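PDB 2UVF: exopolygalacturonase from Yersinia enterocolitica, which hydrolyses pectin-derived polygalacturonate from the chain end as a family 28 glycoside hydrolase, probably releasing digalacturonic acid in the periplasm. Local coordinates for residues V365-D376 against N390-G401. Residues are numbered along the deposited sequence; the frame is centred on the assembly and turned at random.
Sequences VVANGLIHQTYD and NVMVFNNFFDTG. With NI (nickel (II) ion), chain K; SO4 (sulfate ion), chain G.
H372 and F398 stack on neighbouring rungs of the right-handed parallel beta-helix of family 28 glycoside hydrolases, where strands 365-368 and 371-373 pair in parallel with 391-394 and 397-399. Inside the coil the packing is tight. The two rings form an offset stack with planes at 5°, H372 CD2 lying over the rim of F398, and F431 continues the aromatic pile. Histidine suits this site because its flat ring stacks while its N-H serves a buried amide: H372 NE2 donates to N396 OD1 at 2.8 Å, almost straight at 178° and in the ring plane. The amide of N396, at the corner between the strands, is fixed at its other end by N396 ND2 donating to F394 O at 3.1 Å, an oxygen that also accepts from G369 N. A367 CB meets V393 CG2 at 3.9 Å, a small residue on the inward side of the first strand pair.

Outward, N368, its ND2 bonded to Y343, still packs closely, stacking its amide on the buried F394 ring. The more open part lies at partly exposed I371 and Q373. I371 CG2 touches F397 CD2 at 4.0 Å, and a sulfate, probably from the crystallisation liquor, sits over one face of the F397 ring; Q373 NE2 makes a weak hydrogen bond to it, and Y94 and R288 bind it too. Past the strands, chi1 of -164°, CG anti to the backbone N, swings the D376 carboxylate back towards G401 O. Both grip nickel, D376 OD2 at 2.1 Å; three waters also bind the metal, one of them donating to D376 OD1.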
loop_
_atom_site.group_PDB
_atom_site.type_symbol
_atom_site.label_atom_id
_atom_site.label_comp_id
_atom_site.label_asym_id
_atom_site.label_seq_id
_atom_site.Cartn_x
_atom_site.Cartn_y
_atom_site.Cartn_z
ATOM N N VAL A 365 -7.796 6.952 6.122
ATOM C CA VAL A 365 -7.678 5.496 5.977
ATOM C C VAL A 365 -6.443 5.041 6.733
ATOM O O VAL A 365 -5.411 5.692 6.667
ATOM C CB VAL A 365 -7.514 5.056 4.504
ATOM C CG1 VAL A 365 -7.312 3.538 4.415
ATOM C CG2 VAL A 365 -8.710 5.541 3.627
ATOM N N VAL A 366 -6.566 3.922 7.443
ATOM C CA VAL A 366 -5.425 3.297 8.124
ATOM C C VAL A 366 -5.352 1.817 7.767
ATOM O O VAL A 366 -6.356 1.095 7.880
ATOM C CB VAL A 366 -5.476 3.511 9.685
ATOM C CG1 VAL A 366 -4.366 2.679 10.420
ATOM C CG2 VAL A 366 -5.323 4.978 10.010
ATOM N N ALA A 367 -4.176 1.368 7.316
ATOM C CA ALA A 367 -3.912 -0.069 7.175
ATOM C C ALA A 367 -2.807 -0.556 8.124
ATOM O O ALA A 367 -1.634 -0.248 7.954
ATOM C CB ALA A 367 -3.620 -0.449 5.709
ATOM N N ASN A 368 -3.207 -1.327 9.128
ATOM C CA ASN A 368 -2.312 -1.753 10.183
ATOM C C ASN A 368 -2.132 -3.284 10.189
ATOM O O ASN A 368 -3.035 -4.017 10.566
ATOM C CB ASN A 368 -2.867 -1.276 11.540
ATOM C CG ASN A 368 -2.034 -1.752 12.735
ATOM O OD1 ASN A 368 -0.905 -2.222 12.586
ATOM N ND2 ASN A 368 -2.593 -1.606 13.938
ATOM N N GLY A 369 -0.962 -3.750 9.763
ATOM C CA GLY A 369 -0.584 -5.138 9.974
ATOM C C GLY A 369 -1.298 -6.130 9.100
ATOM O O GLY A 369 -1.597 -7.265 9.525
ATOM N N LEU A 370 -1.583 -5.716 7.873
ATOM C CA LEU A 370 -2.184 -6.629 6.907
ATOM C C LEU A 370 -1.080 -7.498 6.317
ATOM O O LEU A 370 0.089 -7.109 6.281
ATOM C CB LEU A 370 -2.940 -5.866 5.808
ATOM C CG LEU A 370 -3.865 -4.688 6.178
ATOM C CD1 LEU A 370 -4.452 -4.033 4.887
ATOM C CD2 LEU A 370 -4.986 -5.093 7.088
ATOM N N ILE A 371 -1.450 -8.693 5.885
ATOM C CA ILE A 371 -0.514 -9.601 5.254
ATOM C C ILE A 371 -1.042 -9.846 3.830
ATOM O O ILE A 371 -2.111 -10.409 3.670
ATOM C CB ILE A 371 -0.360 -10.902 6.128
ATOM C CG1 ILE A 371 0.215 -10.537 7.523
ATOM C CG2 ILE A 371 0.491 -11.948 5.439
ATOM C CD1 ILE A 371 -0.188 -11.491 8.626
ATOM N N HIS A 372 -0.317 -9.366 2.813
ATOM C CA HIS A 372 -0.727 -9.522 1.411
ATOM C C HIS A 372 0.085 -10.646 0.814
ATOM O O HIS A 372 1.291 -10.559 0.764
ATOM C CB HIS A 372 -0.500 -8.213 0.597
ATOM C CG HIS A 372 -0.905 -6.981 1.337
ATOM N ND1 HIS A 372 -2.139 -6.387 1.174
ATOM C CD2 HIS A 372 -0.274 -6.277 2.304
ATOM C CE1 HIS A 372 -2.240 -5.357 2.000
ATOM N NE2 HIS A 372 -1.121 -5.266 2.696
ATOM N N GLN A 373 -0.587 -11.703 0.382
ATOM C CA GLN A 373 0.065 -12.840 -0.218
ATOM C C GLN A 373 -0.641 -13.144 -1.551
ATOM O O GLN A 373 -1.523 -14.018 -1.639
ATOM C CB GLN A 373 0.017 -14.044 0.743
ATOM C CG GLN A 373 0.612 -13.827 2.163
ATOM C CD GLN A 373 0.383 -15.046 3.061
ATOM O OE1 GLN A 373 -0.616 -15.760 2.912
ATOM N NE2 GLN A 373 1.303 -15.298 3.972
ATOM N N THR A 374 -0.245 -12.407 -2.587
ATOM C CA THR A 374 -0.962 -12.411 -3.858
ATOM C C THR A 374 -0.005 -12.511 -5.037
ATOM O O THR A 374 -0.385 -12.206 -6.153
ATOM C CB THR A 374 -1.862 -11.159 -4.032
ATOM O OG1 THR A 374 -1.056 -9.986 -4.196
ATOM C CG2 THR A 374 -2.769 -10.949 -2.819
ATOM N N TYR A 375 1.235 -12.932 -4.785
ATOM C CA TYR A 375 2.200 -13.172 -5.843
ATOM C C TYR A 375 1.778 -14.467 -6.492
ATOM O O TYR A 375 1.512 -15.430 -5.765
ATOM C CB TYR A 375 3.618 -13.315 -5.269
ATOM C CG TYR A 375 4.675 -13.473 -6.336
ATOM C CD1 TYR A 375 5.200 -12.359 -6.976
ATOM C CD2 TYR A 375 5.141 -14.732 -6.718
ATOM C CE1 TYR A 375 6.140 -12.482 -7.968
ATOM C CE2 TYR A 375 6.109 -14.854 -7.688
ATOM C CZ TYR A 375 6.605 -13.714 -8.303
ATOM O OH TYR A 375 7.560 -13.806 -9.297
ATOM N N ASP A 376 1.676 -14.524 -7.822
ATOM C CA ASP A 376 1.915 -13.400 -8.738
ATOM C C ASP A 376 0.634 -13.114 -9.551
ATOM O O ASP A 376 0.644 -13.177 -10.776
ATOM C CB ASP A 376 3.073 -13.747 -9.683
ATOM C CG ASP A 376 3.638 -12.545 -10.380
ATOM O OD1 ASP A 376 4.470 -12.724 -11.298
ATOM O OD2 ASP A 376 3.256 -11.408 -10.020
ATOM N N ASN A 390 -5.096 11.857 3.449
ATOM C CA ASN A 390 -4.682 11.471 4.803
ATOM C C ASN A 390 -4.767 9.944 5.017
ATOM O O ASN A 390 -5.664 9.449 5.684
ATOM C CB ASN A 390 -5.481 12.286 5.848
ATOM C CG ASN A 390 -5.016 12.057 7.275
ATOM O OD1 ASN A 390 -5.841 11.876 8.174
ATOM N ND2 ASN A 390 -3.701 12.076 7.497
ATOM N N VAL A 391 -3.827 9.215 4.417
ATOM C CA VAL A 391 -3.765 7.746 4.509
ATOM C C VAL A 391 -2.454 7.241 5.174
ATOM O O VAL A 391 -1.437 7.914 5.198
ATOM C CB VAL A 391 -4.042 7.027 3.134
ATOM C CG1 VAL A 391 -5.266 7.648 2.407
ATOM C CG2 VAL A 391 -2.819 7.047 2.213
ATOM N N MET A 392 -2.503 6.050 5.738
ATOM C CA MET A 392 -1.402 5.560 6.561
ATOM C C MET A 392 -1.330 4.055 6.423
ATOM O O MET A 392 -2.353 3.403 6.477
ATOM C CB MET A 392 -1.689 5.905 8.012
ATOM C CG MET A 392 -0.503 5.913 8.894
ATOM S SD MET A 392 -1.083 5.969 10.599
ATOM C CE MET A 392 -1.608 7.679 10.760
ATOM N N VAL A 393 -0.127 3.532 6.183
ATOM C CA VAL A 393 0.119 2.101 6.130
ATOM C C VAL A 393 1.356 1.753 6.966
ATOM O O VAL A 393 2.471 2.194 6.672
ATOM C CB VAL A 393 0.323 1.627 4.665
ATOM C CG1 VAL A 393 0.807 0.183 4.607
ATOM C CG2 VAL A 393 -0.954 1.774 3.850
ATOM N N PHE A 394 1.160 0.937 8.000
ATOM C CA PHE A 394 2.266 0.479 8.822
ATOM C C PHE A 394 2.104 -0.974 9.250
ATOM O O PHE A 394 0.987 -1.498 9.269
ATOM C CB PHE A 394 2.486 1.409 10.028
ATOM C CG PHE A 394 1.365 1.415 11.055
ATOM C CD1 PHE A 394 1.521 0.742 12.259
ATOM C CD2 PHE A 394 0.211 2.189 10.861
ATOM C CE1 PHE A 394 0.534 0.782 13.243
ATOM C CE2 PHE A 394 -0.797 2.237 11.839
ATOM C CZ PHE A 394 -0.637 1.526 13.026
ATOM N N ASN A 395 3.233 -1.612 9.552
ATOM C CA ASN A 395 3.300 -3.027 9.951
ATOM C C ASN A 395 2.793 -4.043 8.948
ATOM O O ASN A 395 2.568 -5.195 9.301
ATOM C CB ASN A 395 2.634 -3.258 11.318
ATOM C CG ASN A 395 3.329 -2.502 12.425
ATOM O OD1 ASN A 395 4.336 -1.794 12.193
ATOM N ND2 ASN A 395 2.773 -2.597 13.634
ATOM N N ASN A 396 2.643 -3.626 7.700
ATOM C CA ASN A 396 2.161 -4.512 6.636
ATOM C C ASN A 396 3.264 -5.437 6.161
ATOM O O ASN A 396 4.418 -5.066 6.152
ATOM C CB ASN A 396 1.624 -3.689 5.448
ATOM C CG ASN A 396 0.159 -3.265 5.601
ATOM O OD1 ASN A 396 -0.614 -3.324 4.640
ATOM N ND2 ASN A 396 -0.225 -2.838 6.788
ATOM N N PHE A 397 2.909 -6.659 5.793
ATOM C CA PHE A 397 3.784 -7.520 5.002
ATOM C C PHE A 397 3.256 -7.502 3.552
ATOM O O PHE A 397 2.078 -7.717 3.340
ATOM C CB PHE A 397 3.790 -8.948 5.577
ATOM C CG PHE A 397 4.544 -9.971 4.734
ATOM C CD1 PHE A 397 5.881 -10.274 4.995
ATOM C CD2 PHE A 397 3.895 -10.667 3.713
ATOM C CE1 PHE A 397 6.554 -11.218 4.240
ATOM C CE2 PHE A 397 4.567 -11.612 2.951
ATOM C CZ PHE A 397 5.895 -11.886 3.215
ATOM N N PHE A 398 4.124 -7.228 2.579
ATOM C CA PHE A 398 3.716 -7.186 1.146
ATOM C C PHE A 398 4.469 -8.242 0.344
ATOM O O PHE A 398 5.688 -8.242 0.322
ATOM C CB PHE A 398 3.948 -5.812 0.497
ATOM C CG PHE A 398 3.034 -4.732 0.986
ATOM C CD1 PHE A 398 1.804 -4.498 0.365
ATOM C CD2 PHE A 398 3.406 -3.921 2.054
ATOM C CE1 PHE A 398 0.951 -3.480 0.829
ATOM C CE2 PHE A 398 2.578 -2.911 2.503
ATOM C CZ PHE A 398 1.348 -2.692 1.895
ATOM N N ASP A 399 3.716 -9.143 -0.295
ATOM C CA ASP A 399 4.219 -10.067 -1.325
ATOM C C ASP A 399 3.081 -10.135 -2.374
ATOM O O ASP A 399 2.091 -10.868 -2.209
ATOM C CB ASP A 399 4.530 -11.450 -0.707
ATOM C CG ASP A 399 5.388 -12.311 -1.590
ATOM O OD1 ASP A 399 6.559 -11.943 -1.809
ATOM O OD2 ASP A 399 4.903 -13.381 -2.051
ATOM N N THR A 400 3.202 -9.331 -3.424
ATOM C CA THR A 400 2.043 -8.975 -4.238
ATOM C C THR A 400 2.282 -9.306 -5.711
ATOM O O THR A 400 3.414 -9.431 -6.148
ATOM C CB THR A 400 1.688 -7.466 -4.053
ATOM O OG1 THR A 400 2.814 -6.663 -4.412
ATOM C CG2 THR A 400 1.313 -7.143 -2.606
ATOM N N GLY A 401 1.194 -9.453 -6.462
ATOM C CA GLY A 401 1.261 -9.736 -7.880
ATOM C C GLY A 401 1.625 -8.512 -8.687
ATOM O O GLY A 401 2.130 -8.649 -9.795
HETATM NI NI NI K . 3.909 -9.458 -10.515
HETATM S S SO4 G . 3.803 -13.802 6.683
HETATM O O1 SO4 G . 2.995 -13.325 7.808
HETATM O O2 SO4 G . 4.648 -14.899 7.148
HETATM O O3 SO4 G . 2.993 -14.274 5.561
HETATM O O4 SO4 G . 4.614 -12.693 6.207
HETATM O O HOH W 1 2.384 -14.462 -2.081
HETATM O O HOH W 2 5.649 -10.409 -11.479
HETATM O O HOH W 3 4.876 -9.524 -8.303
HETATM O O HOH W 4 2.777 -9.587 -12.745
#